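Local coordinates for protein putative transcriptional regulator (Listeria innocua, PDB 3LWF) that probably binds DNA as a transcriptional regulator of the Rrf2 family, through a winged helix-turn-helix domain, at residues G72-I77 with G82-N87; T31-L36 with G66-A71; M20-K25 with D97-L102. All blocks are in the same frame, centred on the assembly; numbering follows the deposited sequence.

The three contacts adjoin one another in the winged helix-turn-helix domain. Contact 1 is the hairpin, and contact 2 joins helix 24-38 to helix 58-70. Contact 3 ties the start of helix 24-38 to helix 95-102. Contacts 2 and 3 both touch the second subunit. The centres of contacts 1 and 2 lie about 7 Å apart, those of contacts 2 and 3 about 12 Å, and those of contacts 1 and 3 about 19 Å. I73 N makes a probable hydrogen bond to L68 O at 2.9 Å, linking contacts 1 and 2. L68 CD2 meets L102 CD1 at 3.9 Å, linking contacts 2 and 3. I73 CG2 packs on I98 CD1 at 3.4 Å, linking contacts 1 and 3. Sulfate ions, probably from the crystallisation liquor, sit beside all three.

Contact 1: residues G72-I77 with G82-N87; sequences GIVKSI and GGYVLN. With SO4 (sulfate ion), chain G; SO4 (sulfate ion), chain J.
K75 and V85 form a hydrogen-bonded pair in the antiparallel hairpin, the wing of this winged helix-turn-helix domain. K75 N reaches V85 O at 2.9 Å, and V85 N reaches K75 O at 3.0 Å. Both bonds run nearly along the C=O axis. I77 and G83 make the next such pair, with I77 N 2.8 Å from G83 O. Between them is the non-hydrogen-bonded pair S76 and Y84, where S76 CB comes obliquely to Y84 CE1 at 3.4 Å. On the other face, I77 CD1 meets V85 CG2 at 4.0 Å. N87 closes the far end twice. Its backbone N donates to I73 O at 2.8 Å. Its CG lies anti to the backbone N (chi1 -169°), which brings ND2 to G72 O at 2.9 Å. G72 O lies in the plane of the N87 side-chain amide, while ND2 is tilted from the G72 carbonyl plane. G72, just after helix 58-70, has positive phi and belongs to the Schellman motif that closes that helix. V74 points away from the partner strand and packs on L68 and L36. At the surface, S76 OG bonds sulfate O2 (chain J) at 2.6 Å, and K75 NZ lies against a second sulfate. These anions are consistent with a wing surface able to meet DNA phosphates.

Contact 2: residues T31-L36 with G66-A71; sequences TITLEL and GPLRNA. With SO4 (sulfate ion), chain L.
T33 OG1 is held by its own helix, with a hydrogen bond to G29 O and a weak one to L30 O. The hydroxyl sits between the backbone N and the carbonyl carbon (chi1 59°). This puts the methyl group on the side facing helix 58-70. There T33 CG2 meets L68 CD1 at 3.8 Å. I32 adds a looser touch, its CG2 lying 4.4 Å from the same L68 CD1. One leucine methyl thus bridges two neighbouring residues of helix 24-38. L68 also packs on I73 and V74, at the start of the hairpin, and on L102 of helix 95-102. Helix 58-70 is probably the recognition helix of the helix-turn-helix. Beyond L68 it turns polar. N70 ND2 donates to a sulfate oxygen, O4 of chain L, at 2.7 Å. N70 OD1 accepts from R69 NH2 at 3.2 Å, tilted from the guanidinium plane. R69 NH2 also reaches the sulfate, through a weak bond to O3, which lies at the edge of that plane. No hydrogen bond crosses between 31-36 and 66-71. Between these two segments the contact therefore rests on apolar packing, with the T33 hydroxyl satisfied within its helix. N70 ND2 and, weakly, R69 NH2 reach the anion instead.

Contact 3: residues M20-K25 with D97-L102; sequences MKITTK and DIIRTL. With SO4 (sulfate ion), chain F.
I22 and K25 touch helix 95-102 where helix 24-38, the first helix of the winged helix-turn-helix domain, begins. The approach to it starts with selenomethionine M20, which packs on M126 of the second subunit and shares backbone hydrogen bonds with that chain. K21 is the centre of an inverse gamma turn. Its extended side chain runs to a sulfate ion, and its NZ makes a weak bond to O1 of that ion. I22 is the first residue to reach across. Its CG2 meets I99 CD1 at 4.3 Å. It also packs on W123 of the second subunit, while its carbonyl oxygen accepts from R27 NE. T23 is the N-cap of the helix. Its OG1 stands between the backbone N and the carbonyl carbon (chi1 75°) and accepts from K25 N at 3.1 Å. The same hydroxyl is hydrogen-bonded to E103 OE2. T24 packs on M112 of the second subunit, and its OG1 bonds Y60 OH. With M20, I22 and T24 all packed on that subunit, the contact lies close to the dimer interface. K25 makes the closest approach to helix 95-102. Its carbonyl oxygen lies 3.3 Å from L102 CD1. Its side chain runs alongside the L102 carbonyl, with CB 3.6 Å and CD 3.5 Å from L102 O. A bend at chi3 (-70°) carries K25 NZ on to sulfate O4 at 2.6 Å. The backbone N of G104 also binds this ion, so two lysines and an amide gather round one anion. Earlier in helix 95-102, R100 makes salt bridges to D135 and to the C-terminal carboxylate of I159 of the second subunit. One turn of that helix carries a side-chain bond of its own, from T101 OG1 to D97 O at 2.6 Å.

Contact 1: residues G72-I77 with G82-N87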
loop_
_atom_site.group_PDB
_atom_site.type_symbol
_atom_site.label_atom_id
_atom_site.label_comp_id
_atom_site.label_asym_id
_atom_site.label_seq_id
_atom_site.Cartn_x
_atom_site.Cartn_y
_atom_site.Cartn_z
ATOM N N GLY A 72 -13.665 15.272 -17.083
ATOM C CA GLY A 72 -12.932 16.395 -17.652
ATOM C C GLY A 72 -11.452 16.159 -17.916
ATOM O O GLY A 72 -10.714 17.095 -18.221
ATOM N N ILE A 73 -11.011 14.916 -17.803
ATOM C CA ILE A 73 -9.594 14.599 -17.917
ATOM C C ILE A 73 -9.185 14.555 -19.394
ATOM O O ILE A 73 -8.034 14.910 -19.752
ATOM C CB ILE A 73 -9.265 13.284 -17.158
ATOM C CG1 ILE A 73 -9.479 13.509 -15.655
ATOM C CG2 ILE A 73 -7.822 12.812 -17.412
ATOM C CD1 ILE A 73 -9.595 12.200 -14.782
ATOM N N VAL A 74 -10.115 14.103 -20.240
ATOM C CA VAL A 74 -9.877 14.062 -21.669
ATOM C C VAL A 74 -11.043 14.761 -22.333
ATOM O O VAL A 74 -12.072 14.990 -21.701
ATOM C CB VAL A 74 -9.762 12.639 -22.182
ATOM C CG1 VAL A 74 -8.633 11.945 -21.464
ATOM C CG2 VAL A 74 -11.150 11.873 -22.112
ATOM N N LYS A 75 -10.849 15.174 -23.582
ATOM C CA LYS A 75 -11.948 15.661 -24.409
ATOM C C LYS A 75 -11.999 14.905 -25.718
ATOM O O LYS A 75 -10.920 14.525 -26.265
ATOM C CB LYS A 75 -11.777 17.136 -24.729
ATOM C CG LYS A 75 -12.279 18.039 -23.631
ATOM C CD LYS A 75 -13.091 19.159 -24.169
ATOM C CE LYS A 75 -13.664 20.013 -23.053
ATOM N NZ LYS A 75 -12.897 21.248 -22.920
ATOM N N SER A 76 -13.222 14.684 -26.209
ATOM C CA SER A 76 -13.426 14.017 -27.498
ATOM C C SER A 76 -13.646 15.063 -28.580
ATOM O O SER A 76 -14.176 16.149 -28.301
ATOM C CB SER A 76 -14.623 13.072 -27.464
ATOM O OG SER A 76 -15.811 13.764 -27.171
ATOM N N ILE A 77 -13.190 14.730 -29.782
ATOM C CA ILE A 77 -13.451 15.481 -31.010
ATOM C C ILE A 77 -14.065 14.445 -31.981
ATOM O O ILE A 77 -13.463 13.396 -32.232
ATOM C CB ILE A 77 -12.159 16.058 -31.614
ATOM C CG1 ILE A 77 -11.510 17.051 -30.639
ATOM C CG2 ILE A 77 -12.442 16.775 -32.984
ATOM C CD1 ILE A 77 -10.805 16.416 -29.418
ATOM N N GLY A 82 -11.012 12.889 -35.817
ATOM C CA GLY A 82 -11.216 13.102 -34.382
ATOM C C GLY A 82 -10.473 12.131 -33.470
ATOM O O GLY A 82 -9.490 11.453 -33.848
ATOM N N GLY A 83 -10.961 12.025 -32.257
ATOM C CA GLY A 83 -10.263 11.251 -31.276
ATOM C C GLY A 83 -10.326 11.989 -29.980
ATOM O O GLY A 83 -11.367 12.571 -29.649
ATOM N N TYR A 84 -9.256 11.870 -29.203
ATOM C CA TYR A 84 -9.194 12.401 -27.854
ATOM C C TYR A 84 -7.936 13.224 -27.688
ATOM O O TYR A 84 -6.931 13.018 -28.405
ATOM C CB TYR A 84 -9.250 11.258 -26.833
ATOM C CG TYR A 84 -10.586 10.587 -26.857
ATOM C CD1 TYR A 84 -11.633 11.042 -26.060
ATOM C CD2 TYR A 84 -10.823 9.532 -27.711
ATOM C CE1 TYR A 84 -12.884 10.447 -26.125
ATOM C CE2 TYR A 84 -12.041 8.915 -27.753
ATOM C CZ TYR A 84 -13.066 9.392 -26.973
ATOM O OH TYR A 84 -14.271 8.793 -27.072
ATOM N N VAL A 85 -8.022 14.198 -26.801
ATOM C CA VAL A 85 -6.886 15.002 -26.346
ATOM C C VAL A 85 -6.920 15.077 -24.812
ATOM O O VAL A 85 -7.992 14.962 -24.215
ATOM C CB VAL A 85 -6.917 16.457 -26.923
ATOM C CG1 VAL A 85 -6.803 16.415 -28.473
ATOM C CG2 VAL A 85 -8.161 17.258 -26.473
ATOM N N LEU A 86 -5.760 15.264 -24.178
ATOM C CA LEU A 86 -5.741 15.501 -22.739
ATOM C C LEU A 86 -6.401 16.856 -22.455
ATOM O O LEU A 86 -6.185 17.807 -23.154
ATOM C CB LEU A 86 -4.300 15.492 -22.212
ATOM C CG LEU A 86 -4.100 15.364 -20.701
ATOM C CD1 LEU A 86 -4.619 14.020 -20.271
ATOM C CD2 LEU A 86 -2.610 15.482 -20.352
ATOM N N ASN A 87 -7.249 16.944 -21.465
ATOM C CA ASN A 87 -7.912 18.200 -21.211
ATOM C C ASN A 87 -7.309 18.970 -20.040
ATOM O O ASN A 87 -8.010 19.488 -19.189
ATOM C CB ASN A 87 -9.372 17.970 -20.937
ATOM C CG ASN A 87 -10.159 19.266 -20.934
ATOM O OD1 ASN A 87 -9.942 20.125 -21.764
ATOM N ND2 ASN A 87 -11.083 19.389 -20.022
HETATM S S SO4 G . -13.651 23.085 -20.234
HETATM O O1 SO4 G . -14.109 24.241 -21.021
HETATM O O2 SO4 G . -13.139 23.508 -18.941
HETATM O O3 SO4 G . -14.755 22.170 -19.983
HETATM O O4 SO4 G . -12.542 22.434 -20.910
HETATM S S SO4 J . -18.948 12.671 -26.842
HETATM O O1 SO4 J . -19.094 13.705 -25.814
HETATM O O2 SO4 J . -17.652 12.015 -26.654
HETATM O O3 SO4 J . -20.013 11.674 -26.770
HETATM O O4 SO4 J . -19.026 13.293 -28.160
#

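Contact 2: residues T31-L36 with G66-A71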
loop_
_atom_site.group_PDB
_atom_site.type_symbol
_atom_site.label_atom_id
_atom_site.label_comp_id
_atom_site.label_asym_id
_atom_site.label_seq_id
_atom_site.Cartn_x
_atom_site.Cartn_y
_atom_site.Cartn_z
ATOM N N THR A 31 -2.416 4.322 -19.097
ATOM C CA THR A 31 -1.785 4.203 -20.408
ATOM C C THR A 31 -2.412 5.253 -21.360
ATOM O O THR A 31 -1.709 5.935 -22.070
ATOM C CB THR A 31 -1.859 2.784 -20.972
ATOM O OG1 THR A 31 -1.019 1.922 -20.203
ATOM C CG2 THR A 31 -1.375 2.731 -22.442
ATOM N N ILE A 32 -3.724 5.403 -21.334
ATOM C CA ILE A 32 -4.391 6.308 -22.262
ATOM C C ILE A 32 -3.953 7.768 -22.010
ATOM O O ILE A 32 -3.502 8.469 -22.928
ATOM C CB ILE A 32 -5.920 6.239 -22.117
ATOM C CG1 ILE A 32 -6.499 4.941 -22.713
ATOM C CG2 ILE A 32 -6.565 7.439 -22.807
ATOM C CD1 ILE A 32 -7.960 4.679 -22.256
ATOM N N THR A 33 -4.064 8.195 -20.751
ATOM C CA THR A 33 -3.776 9.569 -20.410
ATOM C C THR A 33 -2.321 9.919 -20.554
ATOM O O THR A 33 -2.005 11.041 -20.948
ATOM C CB THR A 33 -4.288 9.951 -19.031
ATOM O OG1 THR A 33 -3.691 9.106 -18.057
ATOM C CG2 THR A 33 -5.792 9.787 -18.974
ATOM N N LEU A 34 -1.437 8.972 -20.268
ATOM C CA LEU A 34 -0.023 9.189 -20.550
ATOM C C LEU A 34 0.269 9.345 -22.027
ATOM O O LEU A 34 1.165 10.125 -22.420
ATOM C CB LEU A 34 0.848 8.061 -19.976
ATOM C CG LEU A 34 0.946 7.985 -18.444
ATOM C CD1 LEU A 34 1.575 6.596 -18.063
ATOM C CD2 LEU A 34 1.682 9.192 -17.795
ATOM N N GLU A 35 -0.364 8.525 -22.851
ATOM C CA GLU A 35 -0.136 8.655 -24.315
ATOM C C GLU A 35 -0.689 9.989 -24.835
ATOM O O GLU A 35 -0.079 10.634 -25.689
ATOM C CB GLU A 35 -0.792 7.519 -25.077
ATOM C CG GLU A 35 -0.078 6.227 -24.893
ATOM C CD GLU A 35 1.354 6.325 -25.353
ATOM O OE1 GLU A 35 1.540 6.742 -26.512
ATOM O OE2 GLU A 35 2.260 6.032 -24.544
ATOM N N LEU A 36 -1.833 10.408 -24.302
ATOM C CA LEU A 36 -2.371 11.723 -24.645
ATOM C C LEU A 36 -1.444 12.830 -24.146
ATOM O O LEU A 36 -1.264 13.837 -24.836
ATOM C CB LEU A 36 -3.811 11.901 -24.141
ATOM C CG LEU A 36 -4.858 10.931 -24.702
ATOM C CD1 LEU A 36 -6.205 11.200 -24.049
ATOM C CD2 LEU A 36 -4.997 11.010 -26.223
ATOM N N GLY A 66 -14.916 6.905 -21.296
ATOM C CA GLY A 66 -16.154 7.600 -20.892
ATOM C C GLY A 66 -16.007 8.278 -19.540
ATOM O O GLY A 66 -16.186 9.488 -19.417
ATOM N N PRO A 67 -15.641 7.507 -18.510
ATOM C CA PRO A 67 -15.467 8.135 -17.201
ATOM C C PRO A 67 -14.391 9.223 -17.219
ATOM O O PRO A 67 -14.560 10.233 -16.548
ATOM C CB PRO A 67 -15.070 6.971 -16.317
ATOM C CG PRO A 67 -15.718 5.783 -16.958
ATOM C CD PRO A 67 -15.656 6.033 -18.426
ATOM N N LEU A 68 -13.303 9.031 -17.990
ATOM C CA LEU A 68 -12.265 10.046 -18.114
ATOM C C LEU A 68 -12.817 11.333 -18.755
ATOM O O LEU A 68 -12.521 12.457 -18.311
ATOM C CB LEU A 68 -11.063 9.530 -18.957
ATOM C CG LEU A 68 -10.260 8.388 -18.313
ATOM C CD1 LEU A 68 -9.113 7.863 -19.235
ATOM C CD2 LEU A 68 -9.715 8.853 -16.969
ATOM N N ARG A 69 -13.638 11.159 -19.773
ATOM C CA ARG A 69 -14.225 12.281 -20.483
ATOM C C ARG A 69 -15.219 12.993 -19.566
ATOM O O ARG A 69 -15.190 14.215 -19.403
ATOM C CB ARG A 69 -14.889 11.780 -21.779
ATOM C CG ARG A 69 -15.329 12.881 -22.738
ATOM C CD ARG A 69 -16.336 12.370 -23.784
ATOM N NE ARG A 69 -17.469 11.791 -23.083
ATOM C CZ ARG A 69 -17.916 10.546 -23.226
ATOM N NH1 ARG A 69 -17.358 9.725 -24.109
ATOM N NH2 ARG A 69 -18.936 10.118 -22.473
ATOM N N ASN A 70 -16.074 12.228 -18.931
ATOM C CA ASN A 70 -17.079 12.821 -18.046
ATOM C C ASN A 70 -16.430 13.562 -16.866
ATOM O O ASN A 70 -17.005 14.472 -16.362
ATOM C CB ASN A 70 -18.050 11.750 -17.536
ATOM C CG ASN A 70 -18.989 11.215 -18.644
ATOM O OD1 ASN A 70 -19.114 11.802 -19.702
ATOM N ND2 ASN A 70 -19.645 10.107 -18.378
ATOM N N ALA A 71 -15.234 13.156 -16.429
ATOM C CA ALA A 71 -14.568 13.809 -15.309
ATOM C C ALA A 71 -13.718 15.005 -15.771
ATOM O O ALA A 71 -13.073 15.602 -14.948
ATOM C CB ALA A 71 -13.685 12.800 -14.533
HETATM S S SO4 L . -20.395 7.029 -20.730
HETATM O O1 SO4 L . -21.728 6.465 -20.473
HETATM O O2 SO4 L . -19.351 6.327 -19.934
HETATM O O3 SO4 L . -20.046 6.986 -22.150
HETATM O O4 SO4 L . -20.514 8.439 -20.363
#

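Contact 3: residues M20-K25 with D97-L102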
loop_
_atom_site.group_PDB
_atom_site.type_symbol
_atom_site.label_atom_id
_atom_site.label_comp_id
_atom_site.label_asym_id
_atom_site.label_seq_id
_atom_site.Cartn_x
_atom_site.Cartn_y
_atom_site.Cartn_z
HETATM N N MSE A 20 -2.152 -4.793 -3.905
HETATM C CA MSE A 20 -3.505 -4.257 -3.751
HETATM C C MSE A 20 -4.216 -4.285 -5.101
HETATM O O MSE A 20 -3.577 -4.426 -6.171
HETATM C CB MSE A 20 -3.491 -2.859 -3.121
HETATM C CG MSE A 20 -2.883 -1.835 -3.987
HETATM SE SE MSE A 20 -2.480 -0.141 -3.100
HETATM C CE MSE A 20 -1.498 0.411 -4.663
ATOM N N LYS A 21 -5.539 -4.162 -5.067
ATOM C CA LYS A 21 -6.338 -4.333 -6.282
ATOM C C LYS A 21 -6.378 -3.065 -7.152
ATOM O O LYS A 21 -7.273 -2.259 -7.042
ATOM C CB LYS A 21 -7.735 -4.834 -5.920
ATOM C CG LYS A 21 -8.588 -5.260 -7.082
ATOM C CD LYS A 21 -9.933 -5.766 -6.580
ATOM C CE LYS A 21 -10.910 -6.018 -7.707
ATOM N NZ LYS A 21 -12.275 -6.197 -7.127
ATOM N N ILE A 22 -5.388 -2.885 -8.014
ATOM C CA ILE A 22 -5.472 -1.882 -9.051
ATOM C C ILE A 22 -5.519 -2.660 -10.327
ATOM O O ILE A 22 -4.544 -3.299 -10.699
ATOM C CB ILE A 22 -4.290 -0.883 -9.041
ATOM C CG1 ILE A 22 -4.189 -0.199 -7.680
ATOM C CG2 ILE A 22 -4.458 0.188 -10.137
ATOM C CD1 ILE A 22 -3.093 0.808 -7.580
ATOM N N THR A 23 -6.673 -2.607 -10.984
ATOM C CA THR A 23 -7.010 -3.479 -12.109
ATOM C C THR A 23 -6.593 -2.864 -13.420
ATOM O O THR A 23 -5.926 -1.805 -13.474
ATOM C CB THR A 23 -8.521 -3.761 -12.134
ATOM O OG1 THR A 23 -9.231 -2.613 -12.602
ATOM C CG2 THR A 23 -8.998 -4.108 -10.735
ATOM N N THR A 24 -6.964 -3.533 -14.498
ATOM C CA THR A 24 -6.663 -2.991 -15.807
ATOM C C THR A 24 -7.388 -1.679 -16.077
ATOM O O THR A 24 -6.976 -0.931 -16.941
ATOM C CB THR A 24 -6.969 -3.992 -16.913
ATOM O OG1 THR A 24 -8.336 -4.368 -16.835
ATOM C CG2 THR A 24 -6.079 -5.218 -16.765
ATOM N N LYS A 25 -8.439 -1.377 -15.331
ATOM C CA LYS A 25 -9.187 -0.181 -15.601
ATOM C C LYS A 25 -8.312 1.043 -15.302
ATOM O O LYS A 25 -8.142 1.916 -16.147
ATOM C CB LYS A 25 -10.465 -0.150 -14.732
ATOM C CG LYS A 25 -11.431 -1.257 -14.984
ATOM C CD LYS A 25 -12.725 -1.044 -14.106
ATOM C CE LYS A 25 -12.401 -1.287 -12.618
ATOM N NZ LYS A 25 -13.528 -1.568 -11.724
ATOM N N ASP A 97 -6.325 11.448 -9.761
ATOM C CA ASP A 97 -7.364 11.863 -10.704
ATOM C C ASP A 97 -7.782 10.690 -11.575
ATOM O O ASP A 97 -8.934 10.372 -11.648
ATOM C CB ASP A 97 -6.851 12.988 -11.659
ATOM C CG ASP A 97 -6.719 14.343 -10.973
ATOM O OD1 ASP A 97 -7.463 14.560 -10.019
ATOM O OD2 ASP A 97 -5.876 15.188 -11.384
ATOM N N ILE A 98 -6.813 10.065 -12.243
ATOM C CA ILE A 98 -7.075 9.027 -13.185
ATOM C C ILE A 98 -7.546 7.728 -12.501
ATOM O O ILE A 98 -8.586 7.193 -12.855
ATOM C CB ILE A 98 -5.802 8.655 -14.003
ATOM C CG1 ILE A 98 -5.152 9.841 -14.746
ATOM C CG2 ILE A 98 -6.110 7.477 -14.913
ATOM C CD1 ILE A 98 -6.033 10.893 -15.253
ATOM N N ILE A 99 -6.762 7.243 -11.526
ATOM C CA ILE A 99 -6.978 5.971 -10.886
ATOM C C ILE A 99 -8.325 5.977 -10.166
ATOM O O ILE A 99 -9.100 5.054 -10.320
ATOM C CB ILE A 99 -5.844 5.647 -9.855
ATOM C CG1 ILE A 99 -4.473 5.417 -10.524
ATOM C CG2 ILE A 99 -6.205 4.451 -8.943
ATOM C CD1 ILE A 99 -4.411 4.281 -11.491
ATOM N N ARG A 100 -8.627 7.001 -9.391
ATOM C CA ARG A 100 -9.904 6.983 -8.659
ATOM C C ARG A 100 -11.101 7.192 -9.583
ATOM O O ARG A 100 -12.224 6.829 -9.220
ATOM C CB ARG A 100 -9.920 8.006 -7.534
ATOM C CG ARG A 100 -8.866 7.755 -6.464
ATOM C CD ARG A 100 -9.296 8.371 -5.141
ATOM N NE ARG A 100 -8.220 8.429 -4.159
ATOM C CZ ARG A 100 -7.267 9.351 -4.145
ATOM N NH1 ARG A 100 -7.224 10.289 -5.090
ATOM N NH2 ARG A 100 -6.332 9.327 -3.204
ATOM N N THR A 101 -10.881 7.755 -10.775
ATOM C CA THR A 101 -11.974 7.852 -11.761
ATOM C C THR A 101 -12.333 6.473 -12.306
ATOM O O THR A 101 -13.504 6.171 -12.539
ATOM C CB THR A 101 -11.620 8.824 -12.932
ATOM O OG1 THR A 101 -11.373 10.134 -12.413
ATOM C CG2 THR A 101 -12.726 8.888 -13.970
ATOM N N LEU A 102 -11.338 5.622 -12.486
ATOM C CA LEU A 102 -11.518 4.343 -13.192
ATOM C C LEU A 102 -11.657 3.108 -12.282
ATOM O O LEU A 102 -12.283 2.122 -12.686
ATOM C CB LEU A 102 -10.386 4.150 -14.230
ATOM C CG LEU A 102 -10.546 5.092 -15.445
ATOM C CD1 LEU A 102 -9.362 5.015 -16.394
ATOM C CD2 LEU A 102 -11.856 4.788 -16.209
HETATM S S SO4 F . -12.872 -2.775 -8.868
HETATM O O1 SO4 F . -12.094 -3.296 -7.740
HETATM O O2 SO4 F . -13.151 -3.876 -9.794
HETATM O O3 SO4 F . -14.086 -2.237 -8.253
HETATM O O4 SO4 F . -12.066 -1.742 -9.536
#